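MxaA (Stigmatella aurantiaca, PDB 4W4T) acts in the myxalamid PKS-NRPS pathway through a terminal reductase domain that binds NADPH and probably releases the product as a primary alcohol. Local coordinates at residues Arg56-Thr61 with Ala145-Gly150; Ile182-Tyr187 with Gly236-Ile241; Cys263-Gly268 with Gly355-Phe360; Val274-Asp279 with Asp338-Glu343; Asp283-Asp288 with Thr393-Val398. All coordinates share one frame; numbering follows the deposited sequence.

Interaction 1. Residues Arg56-Thr61 with Ala145-Gly150; sequences RTILLT and AIYHNG
T61 and H148 meet across two adjacent strands of the parallel Rossmann sheet, and this is the tight part of the contact. With OG1 set between its own backbone N and carbonyl carbon (chi1 61°), T61 turns its hydroxyl to the edge of the H148 ring, where T61 OG1 is hydrogen-bonded to H148 ND1 at 2.7 Å. The same OG1 accepts G150 N at 2.9 Å and, through a bent, weak bond, the amide of N149. The other ring nitrogen of H148, NE2, is bonded to T170, so the imidazole is held through both nitrogens. Behind this grip the sheet runs regularly: L59 N to A145 O and Y147 N to L59 O are both 2.8 Å, and T61 N to Y147 O is 3.0 Å. On the face carrying I58, L60 and Y147, I58 CG2 packs 3.5 Å from Y147 CD1, while L60 CD1 comes 3.7 Å from Y147 CB. At the other end the pairing slackens, A145 N reaching T57 O only weakly. Solvent access begins at N149 and G150, where the chain turns into the NADPH site, to which N149 belongs. A valine in place of this threonine would probably leave the G150 amide and H148 ND1 without their shared partner and let the turn shift. A single hydroxyl thus ties T61 to the first residues of the cofactor loop, consistent with a firmly shaped cofactor edge.

Interaction 2. Residues Ile182-Tyr187 with Gly236-Ile241; sequences IKPLHY and GLPVTI
Strands 185-188 and 239-248 are parallel neighbours in the Rossmann sheet, joined by a beta-alpha-beta crossover whose helix, 217-234, carries Y218 and K222 of the NADPH site in the YxxxK spacing of short-chain dehydrogenases. The helix ends in a Schellman motif at G236, and the chain then enters the contact through L237 and P238. Three backbone bonds fix the register. L185 N gives its hydrogen to P238 O at 2.9 Å, in the carbonyl plane; L185 O then accepts T240 N, and T240 O accepts Y187 N at 2.8 Å. Before the strands proper, the packing is apolar. I182 brings CG2 3.8 Å from P238 CD and 4.0 Å from L237 CD1, the isoleucine and leucine side chains sliding past each other in opposite directions. P184 CB packs against P238 CB, and L185 CB approaches V239 CG2 on the face that also carries Y187. The Y187 hydroxyl makes a weak hydrogen bond with K222, so that face leads to the cofactor site. H186 and T240 share the other face, where the H186 ring also meets that of Y147. T240 OG1 sits between its backbone N and carbonyl carbon (chi1 75°), a setting that brings it to the edge of the imidazole, near the ring plane, in a 3.0 Å hydrogen bond with H186 ND1, and T240 CG2 is just 3.3 Å from the same nitrogen.

Interaction 3. Residues Cys263-Gly268 with Gly355-Phe360; sequences CRTLKG and GDLLMF
The guanidinium of R264 and the ring of F360 are flat groups on two crossing helices, and their side chains meet through the arginine's aliphatic part: R264 CD approaches F360 CE2 obliquely at 4.5 Å. At the edge of that ring, in its plane, lies the backbone O of L357 from its own helix. The carboxylate of D356 is tilted 66° from the guanidinium plane, and R264 NH1 stays 4.3 Å from D356 OD2, too far for a salt bridge. The arginine has its real mate in D259, which pairs with NH2, so D356 probably adds at most a diffuse attraction. Closer packing falls to L357. Its CG lies anti to the backbone N (chi1 168°), which sets both methyls against the other helix: L357 CD1 meets T265 OG1 at 3.5 Å, a van der Waals contact since that hydroxyl is hydrogen-bonded to L261 O, and L357 CD2 rests 3.8 Å from R264 O. G268 lies beside this leucine, and a beta carbon there would clash with L357 CD2. The short axes pass 10.1 Å apart at -124°. L357 and F360 reach L261 at the start of helix 261-272, L357 and L358 lean on L344 of helix 337-348, and L358 and M359, a selenomethionine, pack against P158 and Y157 of the second subunit.

Interaction 4. Residues Val274-Asp279 with Asp338-Glu343; sequences VAPSVD and DQWLSE
W340 holds CG anti to its backbone N (chi1 -180°) and turns the indole plane nearly perpendicular to the plane of its CA, CB and CG, which lays the ring flat alongside P276. V274 has CG1 between its backbone N and carbonyl carbon (chi1 63°), bringing that methyl within 3.8 Å of W340 CD1. P276 covers one face of the indole: P276 CD lies 3.5 Å from the centroid of the five-membered ring of W340, nearly on its normal, a CH-pi contact, while P276 CB comes 3.7 Å from W340 CG. At the ring's edge, W340 NE1 donates to V274 O at 3.0 Å. The oxygen lies near the indole plane, but the donor stands well above the carbonyl plane, and the bond is bent to 137°. One turn on, E343 brings OE1 to 3.7 Å from V274 CG1; its ion pair with R333 is long and weak. The contact lays helix 337-348 over strand 274-277, which pairs in parallel with strand 333-336, away from the cofactor site. A leucine in place of this tryptophan would probably strip P276 of its aromatic platform and leave V274 O without this donor. The indole therefore serves both apolar and polar needs, burying the proline while giving a strand carbonyl a bent hydrogen bond.

Interaction 5. Residues Asp283-Asp288 with Thr393-Val398; sequences DLTPVD and TSCPSV
C395 opens the contact against T285 and P286: its SG, anti to the backbone N (chi1 -169°), lies 3.8 Å from P286 CD and 4.2 Å from T285 CG2. The T285 hydroxyl points elsewhere, T285 OG1 donating at 2.9 Å to D283 OD2 within its own segment, on the syn side of the carboxylate and somewhat out of its plane. Next comes P396, whose ring slides past that of P286 in the opposite direction, CG to CG at 4.0 Å. P286 occupies the N-cap position of helix 287-298, at the end of the short strand 285-286 that joins the parallel Rossmann sheet alongside strand 239-248. The loop leading to helix 400-412 is thus laid across a strand-to-helix turn of the nucleotide-binding fold. P396 CG also comes within 4.4 Å of D288 OD2, an oxygen bonded to S251. Two residues on, V398 sets CG2 anti to its carbonyl carbon, beside the backbone N. That methyl packs 3.9 Å from L284 CB and 3.8 Å from L284 O. The carbonyl of L284 has its polar partner in N312 ND2, and the amide of V398 bonds to Q314 OE1.

Overall arrangement
Interactions 1 and 2 come first along the chain, one after the other, and share the parallel Rossmann sheet: strands 145-148 and 185-188 are neighbours, and the contact centres lie 11 Å apart. Interactions 3 and 4 sit across the chain's centre, 33 to 43 Å from that pair, centre to centre. Their own centres are 12 Å apart, joined by L358 packing on L341, and in sequence 274-279 and 338-343 both fall between the segments of interaction 3. Interaction 5 begins in the sheet, next to strand 239-248, and its segments alternate with those of interactions 3 and 4. The chain thus passes back and forth, building the smaller part, helices and a two-stranded sheet, from separated pieces.

Interaction 1. Residues Arg56-Thr61 with Ala145-Gly150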
# COMPACT_ATOMS: atom_id res chain seq x y z
N ARG A 56 -6.33 3.78 -43.64
CA ARG A 56 -7.35 4.81 -43.52
C ARG A 56 -7.66 5.11 -42.05
O ARG A 56 -7.96 6.25 -41.68
CB ARG A 56 -8.62 4.37 -44.27
CG ARG A 56 -8.41 4.08 -45.77
CD ARG A 56 -9.53 3.20 -46.31
NE ARG A 56 -9.46 1.88 -45.70
CZ ARG A 56 -10.22 0.84 -46.03
NH1 ARG A 56 -11.14 0.93 -46.99
NH2 ARG A 56 -10.05 -0.30 -45.39
N THR A 57 -7.60 4.08 -41.22
CA THR A 57 -8.02 4.18 -39.82
C THR A 57 -7.15 3.35 -38.89
O THR A 57 -6.64 2.30 -39.27
CB THR A 57 -9.45 3.68 -39.62
OG1 THR A 57 -9.48 2.32 -40.05
CG2 THR A 57 -10.45 4.49 -40.44
N ILE A 58 -7.02 3.83 -37.67
CA ILE A 58 -6.19 3.17 -36.66
C ILE A 58 -6.90 3.17 -35.32
O ILE A 58 -7.45 4.19 -34.90
CB ILE A 58 -4.82 3.88 -36.53
CG1 ILE A 58 -3.99 3.64 -37.79
CG2 ILE A 58 -4.11 3.42 -35.27
CD1 ILE A 58 -2.66 4.42 -37.86
N LEU A 59 -6.90 2.03 -34.64
CA LEU A 59 -7.39 2.00 -33.27
C LEU A 59 -6.23 2.07 -32.28
O LEU A 59 -5.32 1.25 -32.32
CB LEU A 59 -8.21 0.74 -33.01
CG LEU A 59 -8.67 0.61 -31.55
CD1 LEU A 59 -9.70 1.66 -31.18
CD2 LEU A 59 -9.21 -0.80 -31.27
N LEU A 60 -6.27 3.06 -31.40
CA LEU A 60 -5.27 3.19 -30.34
C LEU A 60 -5.89 2.91 -28.98
O LEU A 60 -6.90 3.50 -28.61
CB LEU A 60 -4.65 4.60 -30.34
CG LEU A 60 -3.61 4.90 -29.24
CD1 LEU A 60 -2.42 3.95 -29.33
CD2 LEU A 60 -3.17 6.37 -29.34
N THR A 61 -5.30 1.99 -28.23
CA THR A 61 -5.68 1.86 -26.84
C THR A 61 -4.62 2.56 -25.99
O THR A 61 -3.42 2.54 -26.31
CB THR A 61 -5.85 0.36 -26.41
OG1 THR A 61 -4.61 -0.34 -26.56
CG2 THR A 61 -6.90 -0.34 -27.25
N ALA A 145 -5.83 -0.91 -38.65
CA ALA A 145 -4.71 -1.38 -37.84
C ALA A 145 -4.87 -0.97 -36.37
O ALA A 145 -5.61 -0.03 -36.03
CB ALA A 145 -3.38 -0.87 -38.42
N ILE A 146 -4.19 -1.70 -35.49
CA ILE A 146 -4.35 -1.51 -34.06
C ILE A 146 -3.00 -1.28 -33.37
O ILE A 146 -2.06 -2.05 -33.56
CB ILE A 146 -5.02 -2.74 -33.39
CG1 ILE A 146 -6.40 -2.97 -33.99
CG2 ILE A 146 -5.13 -2.53 -31.87
CD1 ILE A 146 -6.87 -4.40 -33.91
N TYR A 147 -2.92 -0.21 -32.59
CA TYR A 147 -1.80 0.01 -31.68
C TYR A 147 -2.32 -0.25 -30.27
O TYR A 147 -3.07 0.55 -29.72
CB TYR A 147 -1.23 1.42 -31.81
CG TYR A 147 -0.50 1.67 -33.13
CD1 TYR A 147 -1.20 1.74 -34.32
CD2 TYR A 147 0.88 1.83 -33.17
CE1 TYR A 147 -0.56 1.97 -35.53
CE2 TYR A 147 1.53 2.05 -34.38
CZ TYR A 147 0.80 2.11 -35.56
OH TYR A 147 1.44 2.35 -36.76
N HIS A 148 -1.93 -1.39 -29.70
CA HIS A 148 -2.45 -1.78 -28.39
C HIS A 148 -1.47 -1.41 -27.26
O HIS A 148 -0.52 -2.15 -26.97
CB HIS A 148 -2.78 -3.29 -28.40
CG HIS A 148 -3.34 -3.78 -27.10
ND1 HIS A 148 -4.10 -2.99 -26.27
CD2 HIS A 148 -3.21 -4.98 -26.47
CE1 HIS A 148 -4.44 -3.68 -25.19
NE2 HIS A 148 -3.90 -4.88 -25.28
N ASN A 149 -1.71 -0.25 -26.66
CA ASN A 149 -0.86 0.27 -25.59
C ASN A 149 -1.64 0.39 -24.27
O ASN A 149 -1.11 0.87 -23.26
CB ASN A 149 -0.29 1.64 -25.99
CG ASN A 149 0.56 2.28 -24.90
OD1 ASN A 149 1.41 1.62 -24.31
ND2 ASN A 149 0.27 3.53 -24.58
N GLY A 150 -2.89 -0.05 -24.26
CA GLY A 150 -3.71 0.03 -23.06
C GLY A 150 -3.38 -1.13 -22.14
O GLY A 150 -3.16 -2.24 -22.61

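Interaction 2. Residues Ile182-Tyr187 with Gly236-Ile241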
# COMPACT_ATOMS: atom_id res chain seq x y z
N ILE A 182 -8.83 -8.81 -41.45
CA ILE A 182 -7.56 -8.83 -40.73
C ILE A 182 -6.99 -7.45 -40.47
O ILE A 182 -6.97 -6.59 -41.36
CB ILE A 182 -6.51 -9.66 -41.50
CG1 ILE A 182 -7.01 -11.09 -41.68
CG2 ILE A 182 -5.14 -9.64 -40.78
CD1 ILE A 182 -7.56 -11.69 -40.39
N LYS A 183 -6.55 -7.23 -39.23
CA LYS A 183 -5.98 -5.96 -38.83
C LYS A 183 -4.61 -6.17 -38.18
O LYS A 183 -4.51 -6.80 -37.13
CB LYS A 183 -6.91 -5.23 -37.86
CG LYS A 183 -8.35 -5.13 -38.34
CD LYS A 183 -9.25 -4.50 -37.29
CE LYS A 183 -10.75 -4.61 -37.68
NZ LYS A 183 -11.19 -6.04 -37.85
N PRO A 184 -3.55 -5.64 -38.82
CA PRO A 184 -2.24 -5.73 -38.16
C PRO A 184 -2.27 -5.12 -36.77
O PRO A 184 -2.97 -4.13 -36.49
CB PRO A 184 -1.33 -4.95 -39.10
CG PRO A 184 -1.96 -5.13 -40.45
CD PRO A 184 -3.45 -5.09 -40.17
N LEU A 185 -1.48 -5.73 -35.89
CA LEU A 185 -1.45 -5.36 -34.50
C LEU A 185 -0.05 -4.96 -34.05
O LEU A 185 0.88 -5.75 -34.16
CB LEU A 185 -1.96 -6.51 -33.64
CG LEU A 185 -1.67 -6.31 -32.15
CD1 LEU A 185 -2.51 -5.17 -31.59
CD2 LEU A 185 -1.92 -7.60 -31.40
N HIS A 186 0.09 -3.74 -33.59
CA HIS A 186 1.37 -3.31 -33.03
C HIS A 186 1.21 -3.31 -31.52
O HIS A 186 0.53 -2.45 -30.96
CB HIS A 186 1.76 -1.95 -33.60
CG HIS A 186 1.70 -1.94 -35.10
ND1 HIS A 186 2.60 -2.64 -35.87
CD2 HIS A 186 0.80 -1.41 -35.95
CE1 HIS A 186 2.27 -2.51 -37.14
NE2 HIS A 186 1.18 -1.76 -37.22
N TYR A 187 1.79 -4.32 -30.89
CA TYR A 187 1.51 -4.59 -29.49
C TYR A 187 2.59 -4.03 -28.58
O TYR A 187 3.76 -4.38 -28.71
CB TYR A 187 1.34 -6.09 -29.25
CG TYR A 187 1.20 -6.41 -27.79
CD1 TYR A 187 0.17 -5.84 -27.04
CD2 TYR A 187 2.10 -7.24 -27.15
CE1 TYR A 187 0.04 -6.11 -25.69
CE2 TYR A 187 1.97 -7.52 -25.79
CZ TYR A 187 0.94 -6.94 -25.07
OH TYR A 187 0.82 -7.19 -23.72
N GLY A 236 -0.96 -16.47 -38.02
CA GLY A 236 -0.92 -15.68 -39.25
C GLY A 236 -1.33 -14.22 -39.14
O GLY A 236 -1.32 -13.49 -40.14
N LEU A 237 -1.72 -13.78 -37.95
CA LEU A 237 -1.95 -12.35 -37.72
C LEU A 237 -0.63 -11.59 -37.83
O LEU A 237 0.36 -11.98 -37.21
CB LEU A 237 -2.58 -12.11 -36.34
CG LEU A 237 -3.00 -10.67 -36.05
CD1 LEU A 237 -4.16 -10.28 -36.96
CD2 LEU A 237 -3.38 -10.50 -34.57
N PRO A 238 -0.61 -10.52 -38.64
CA PRO A 238 0.59 -9.67 -38.67
C PRO A 238 0.71 -8.87 -37.39
O PRO A 238 -0.19 -8.09 -37.05
CB PRO A 238 0.36 -8.76 -39.87
CG PRO A 238 -0.72 -9.43 -40.69
CD PRO A 238 -1.59 -10.11 -39.66
N VAL A 239 1.83 -9.05 -36.69
CA VAL A 239 2.03 -8.47 -35.38
C VAL A 239 3.44 -7.90 -35.27
O VAL A 239 4.37 -8.50 -35.77
CB VAL A 239 1.84 -9.52 -34.26
CG1 VAL A 239 2.26 -8.96 -32.93
CG2 VAL A 239 0.38 -10.01 -34.20
N THR A 240 3.57 -6.76 -34.61
CA THR A 240 4.88 -6.32 -34.13
C THR A 240 4.81 -6.30 -32.60
O THR A 240 3.79 -5.92 -32.01
CB THR A 240 5.28 -4.92 -34.68
OG1 THR A 240 4.54 -3.89 -34.01
CG2 THR A 240 4.99 -4.84 -36.15
N ILE A 241 5.88 -6.76 -31.96
CA ILE A 241 5.93 -6.76 -30.50
C ILE A 241 7.01 -5.82 -30.01
O ILE A 241 8.19 -6.03 -30.28
CB ILE A 241 6.18 -8.17 -29.95
CG1 ILE A 241 5.02 -9.09 -30.38
CG2 ILE A 241 6.35 -8.14 -28.42
CD1 ILE A 241 5.20 -10.55 -29.97

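Interaction 3. Residues Cys263-Gly268 with Gly355-Phe360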
# COMPACT_ATOMS: atom_id res chain seq x y z
N CYS A 263 9.84 8.80 -10.56
CA CYS A 263 9.74 10.14 -10.00
C CYS A 263 9.59 10.09 -8.49
O CYS A 263 10.20 10.89 -7.77
CB CYS A 263 8.56 10.90 -10.61
SG CYS A 263 8.76 11.18 -12.38
N ARG A 264 8.76 9.18 -8.00
CA ARG A 264 8.58 8.99 -6.56
C ARG A 264 9.89 8.68 -5.84
O ARG A 264 10.19 9.21 -4.77
CB ARG A 264 7.60 7.86 -6.29
CG ARG A 264 6.15 8.21 -6.42
CD ARG A 264 5.30 7.00 -6.01
NE ARG A 264 3.89 7.21 -6.29
CZ ARG A 264 3.02 7.66 -5.40
NH1 ARG A 264 3.42 7.94 -4.16
NH2 ARG A 264 1.75 7.83 -5.74
N THR A 265 10.65 7.78 -6.44
CA THR A 265 11.92 7.39 -5.87
C THR A 265 12.91 8.55 -5.84
O THR A 265 13.56 8.79 -4.82
CB THR A 265 12.50 6.22 -6.67
OG1 THR A 265 11.57 5.14 -6.62
CG2 THR A 265 13.83 5.78 -6.09
N LEU A 266 13.03 9.28 -6.95
CA LEU A 266 13.94 10.41 -6.99
C LEU A 266 13.56 11.47 -5.97
O LEU A 266 14.42 12.04 -5.31
CB LEU A 266 13.99 11.04 -8.38
CG LEU A 266 14.55 10.14 -9.48
CD1 LEU A 266 14.73 10.92 -10.78
CD2 LEU A 266 15.87 9.50 -9.04
N LYS A 267 12.26 11.75 -5.84
CA LYS A 267 11.83 12.77 -4.89
C LYS A 267 12.14 12.32 -3.47
O LYS A 267 12.56 13.12 -2.64
CB LYS A 267 10.34 13.07 -5.03
CG LYS A 267 9.83 14.06 -3.98
CD LYS A 267 8.39 14.50 -4.29
CE LYS A 267 7.89 15.55 -3.30
NZ LYS A 267 6.66 16.24 -3.83
N GLY A 268 11.94 11.03 -3.20
CA GLY A 268 12.27 10.46 -1.90
C GLY A 268 13.74 10.63 -1.58
O GLY A 268 14.10 11.00 -0.47
N GLY A 355 6.33 6.52 3.04
CA GLY A 355 5.69 5.25 3.31
C GLY A 355 5.13 4.63 2.05
O GLY A 355 5.31 3.44 1.80
N ASP A 356 4.45 5.44 1.24
CA ASP A 356 3.89 4.96 -0.03
C ASP A 356 4.99 4.38 -0.93
O ASP A 356 4.78 3.35 -1.57
CB ASP A 356 3.17 6.10 -0.76
CG ASP A 356 1.89 6.53 -0.05
OD1 ASP A 356 1.43 5.82 0.87
OD2 ASP A 356 1.35 7.60 -0.43
N LEU A 357 6.14 5.04 -0.96
CA LEU A 357 7.28 4.59 -1.75
C LEU A 357 7.84 3.27 -1.20
O LEU A 357 8.20 2.37 -1.94
CB LEU A 357 8.38 5.67 -1.77
CG LEU A 357 9.75 5.28 -2.30
CD1 LEU A 357 9.67 4.76 -3.73
CD2 LEU A 357 10.72 6.46 -2.22
N LEU A 358 7.89 3.18 0.12
CA LEU A 358 8.43 2.00 0.78
C LEU A 358 7.66 0.72 0.43
O LEU A 358 8.25 -0.35 0.32
CB LEU A 358 8.41 2.22 2.29
CG LEU A 358 8.93 1.12 3.21
CD1 LEU A 358 10.43 0.97 3.05
CD2 LEU A 358 8.58 1.46 4.64
N MSE A 359 6.34 0.84 0.25
CA MSE A 359 5.51 -0.31 -0.11
C MSE A 359 6.04 -1.02 -1.34
O MSE A 359 6.17 -2.24 -1.37
CB MSE A 359 4.06 0.11 -0.36
CG MSE A 359 3.32 0.64 0.86
SE MSE A 359 3.64 -0.48 2.44
CE MSE A 359 5.10 0.54 3.22
N PHE A 360 6.35 -0.22 -2.36
CA PHE A 360 6.90 -0.74 -3.61
C PHE A 360 8.19 -1.55 -3.42
O PHE A 360 8.37 -2.60 -4.04
CB PHE A 360 7.13 0.41 -4.59
CG PHE A 360 5.87 1.11 -5.04
CD1 PHE A 360 5.15 0.65 -6.14
CD2 PHE A 360 5.38 2.21 -4.35
CE1 PHE A 360 3.99 1.28 -6.55
CE2 PHE A 360 4.21 2.84 -4.76
CZ PHE A 360 3.52 2.38 -5.86

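Interaction 4. Residues Val274-Asp279 with Asp338-Glu343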
# COMPACT_ATOMS: atom_id res chain seq x y z
N VAL A 274 19.55 11.38 0.79
CA VAL A 274 20.37 10.19 0.66
C VAL A 274 19.87 9.27 -0.46
O VAL A 274 18.67 9.13 -0.69
CB VAL A 274 20.43 9.42 2.00
CG1 VAL A 274 19.05 8.93 2.42
CG2 VAL A 274 21.40 8.27 1.89
N ALA A 275 20.81 8.67 -1.19
CA ALA A 275 20.47 7.80 -2.32
C ALA A 275 21.22 6.48 -2.17
O ALA A 275 22.28 6.44 -1.53
CB ALA A 275 20.81 8.47 -3.64
N PRO A 276 20.68 5.40 -2.76
CA PRO A 276 21.30 4.08 -2.60
C PRO A 276 22.36 3.81 -3.64
O PRO A 276 22.19 4.19 -4.80
CB PRO A 276 20.12 3.12 -2.78
CG PRO A 276 19.23 3.83 -3.74
CD PRO A 276 19.36 5.30 -3.42
N SER A 277 23.45 3.16 -3.25
CA SER A 277 24.38 2.65 -4.24
C SER A 277 23.85 1.28 -4.65
O SER A 277 23.83 0.34 -3.86
CB SER A 277 25.81 2.57 -3.70
OG SER A 277 25.88 1.82 -2.50
N VAL A 278 23.34 1.19 -5.87
CA VAL A 278 22.88 -0.08 -6.40
C VAL A 278 23.83 -0.47 -7.52
O VAL A 278 24.43 0.41 -8.15
CB VAL A 278 21.43 -0.01 -6.89
CG1 VAL A 278 20.50 0.32 -5.73
CG2 VAL A 278 21.29 1.04 -7.98
N ASP A 279 24.00 -1.76 -7.77
CA ASP A 279 24.95 -2.16 -8.80
C ASP A 279 24.29 -2.41 -10.17
O ASP A 279 24.95 -2.88 -11.08
CB ASP A 279 25.73 -3.41 -8.37
CG ASP A 279 24.83 -4.53 -7.89
OD1 ASP A 279 23.66 -4.60 -8.33
OD2 ASP A 279 25.30 -5.34 -7.07
N ASP A 338 20.69 -1.58 1.41
CA ASP A 338 19.98 -2.05 2.60
C ASP A 338 19.87 -0.96 3.67
O ASP A 338 18.83 -0.81 4.31
CB ASP A 338 20.65 -3.30 3.15
CG ASP A 338 20.67 -4.43 2.14
OD1 ASP A 338 19.58 -4.81 1.65
OD2 ASP A 338 21.78 -4.92 1.81
N GLN A 339 20.93 -0.18 3.82
CA GLN A 339 20.92 0.92 4.76
C GLN A 339 20.01 2.04 4.27
O GLN A 339 19.30 2.64 5.06
CB GLN A 339 22.33 1.46 4.99
CG GLN A 339 23.23 0.51 5.75
CD GLN A 339 24.65 1.01 5.87
OE1 GLN A 339 24.88 2.20 6.13
NE2 GLN A 339 25.62 0.12 5.67
N TRP A 340 20.04 2.32 2.97
CA TRP A 340 19.11 3.30 2.40
C TRP A 340 17.65 2.89 2.61
O TRP A 340 16.80 3.71 3.00
CB TRP A 340 19.39 3.48 0.90
CG TRP A 340 18.48 4.46 0.26
CD1 TRP A 340 18.63 5.82 0.24
CD2 TRP A 340 17.29 4.17 -0.47
NE1 TRP A 340 17.58 6.39 -0.46
CE2 TRP A 340 16.75 5.40 -0.90
CE3 TRP A 340 16.62 2.99 -0.79
CZ2 TRP A 340 15.57 5.47 -1.64
CZ3 TRP A 340 15.45 3.06 -1.53
CH2 TRP A 340 14.94 4.30 -1.94
N LEU A 341 17.36 1.62 2.39
CA LEU A 341 15.99 1.13 2.55
C LEU A 341 15.55 1.25 4.02
O LEU A 341 14.38 1.53 4.31
CB LEU A 341 15.88 -0.32 2.08
CG LEU A 341 14.48 -0.93 1.99
CD1 LEU A 341 13.61 -0.16 1.00
CD2 LEU A 341 14.56 -2.40 1.59
N SER A 342 16.49 1.06 4.93
CA SER A 342 16.19 1.16 6.35
C SER A 342 15.91 2.61 6.74
O SER A 342 15.03 2.88 7.55
CB SER A 342 17.33 0.58 7.19
OG SER A 342 17.19 0.97 8.53
N GLU A 343 16.64 3.55 6.14
CA GLU A 343 16.36 4.96 6.38
C GLU A 343 15.01 5.37 5.81
O GLU A 343 14.32 6.22 6.37
CB GLU A 343 17.48 5.85 5.82
CG GLU A 343 18.82 5.56 6.45
CD GLU A 343 19.73 6.77 6.56
OE1 GLU A 343 19.42 7.83 5.97
OE2 GLU A 343 20.77 6.64 7.24

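Interaction 5. Residues Asp283-Asp288 with Thr393-Val398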
# COMPACT_ATOMS: atom_id res chain seq x y z
N ASP A 283 18.53 1.53 -16.75
CA ASP A 283 17.88 1.98 -17.97
C ASP A 283 17.00 3.20 -17.74
O ASP A 283 16.16 3.20 -16.84
CB ASP A 283 17.02 0.87 -18.55
CG ASP A 283 16.38 1.27 -19.86
OD1 ASP A 283 17.15 1.71 -20.73
OD2 ASP A 283 15.14 1.16 -20.03
N LEU A 284 17.19 4.23 -18.55
CA LEU A 284 16.26 5.36 -18.60
C LEU A 284 16.02 5.66 -20.07
O LEU A 284 16.93 6.10 -20.77
CB LEU A 284 16.81 6.59 -17.89
CG LEU A 284 16.80 6.65 -16.36
CD1 LEU A 284 17.99 5.92 -15.80
CD2 LEU A 284 16.85 8.11 -15.95
N THR A 285 14.80 5.41 -20.52
CA THR A 285 14.46 5.52 -21.93
C THR A 285 13.41 6.61 -22.12
O THR A 285 12.24 6.39 -21.82
CB THR A 285 13.92 4.19 -22.46
OG1 THR A 285 14.81 3.12 -22.09
CG2 THR A 285 13.79 4.23 -23.97
N PRO A 286 13.83 7.78 -22.61
CA PRO A 286 12.89 8.90 -22.75
C PRO A 286 11.66 8.55 -23.62
O PRO A 286 11.79 7.90 -24.65
CB PRO A 286 13.73 9.97 -23.42
CG PRO A 286 15.13 9.71 -22.91
CD PRO A 286 15.22 8.20 -22.89
N VAL A 287 10.50 9.03 -23.20
CA VAL A 287 9.23 8.68 -23.87
C VAL A 287 9.20 9.12 -25.35
O VAL A 287 8.56 8.45 -26.18
CB VAL A 287 8.02 9.28 -23.13
CG1 VAL A 287 7.98 10.80 -23.24
CG2 VAL A 287 6.72 8.63 -23.64
N ASP A 288 9.92 10.19 -25.70
CA ASP A 288 9.93 10.61 -27.11
C ASP A 288 10.67 9.60 -28.00
O ASP A 288 10.31 9.42 -29.17
CB ASP A 288 10.51 12.03 -27.31
CG ASP A 288 11.79 12.30 -26.50
OD1 ASP A 288 11.86 11.89 -25.33
OD2 ASP A 288 12.70 12.97 -27.05
N THR A 393 15.50 8.45 -35.72
CA THR A 393 15.09 8.06 -34.37
C THR A 393 16.23 7.37 -33.64
O THR A 393 16.69 6.28 -34.02
CB THR A 393 13.86 7.14 -34.40
OG1 THR A 393 12.77 7.86 -35.00
CG2 THR A 393 13.46 6.71 -32.97
N SER A 394 16.70 8.04 -32.59
CA SER A 394 17.84 7.58 -31.81
C SER A 394 17.58 7.96 -30.37
O SER A 394 17.03 9.03 -30.11
CB SER A 394 19.13 8.23 -32.34
OG SER A 394 20.26 7.85 -31.57
N CYS A 395 17.96 7.11 -29.43
CA CYS A 395 17.67 7.36 -28.03
C CYS A 395 18.63 8.40 -27.44
O CYS A 395 19.84 8.31 -27.63
CB CYS A 395 17.76 6.07 -27.23
SG CYS A 395 17.11 6.20 -25.55
N PRO A 396 18.08 9.40 -26.74
CA PRO A 396 18.93 10.38 -26.06
C PRO A 396 19.81 9.71 -25.01
O PRO A 396 19.44 8.71 -24.40
CB PRO A 396 17.93 11.34 -25.41
CG PRO A 396 16.67 11.20 -26.23
CD PRO A 396 16.65 9.77 -26.69
N SER A 397 21.01 10.26 -24.84
CA SER A 397 21.93 9.81 -23.80
C SER A 397 21.47 10.28 -22.43
O SER A 397 20.88 11.36 -22.30
CB SER A 397 23.34 10.34 -24.06
OG SER A 397 23.75 10.05 -25.38
N VAL A 398 21.77 9.50 -21.41
CA VAL A 398 21.54 9.95 -20.05
C VAL A 398 22.80 10.71 -19.62
O VAL A 398 23.89 10.16 -19.59
CB VAL A 398 21.25 8.80 -19.08
CG1 VAL A 398 21.04 9.34 -17.65
CG2 VAL A 398 20.01 8.05 -19.54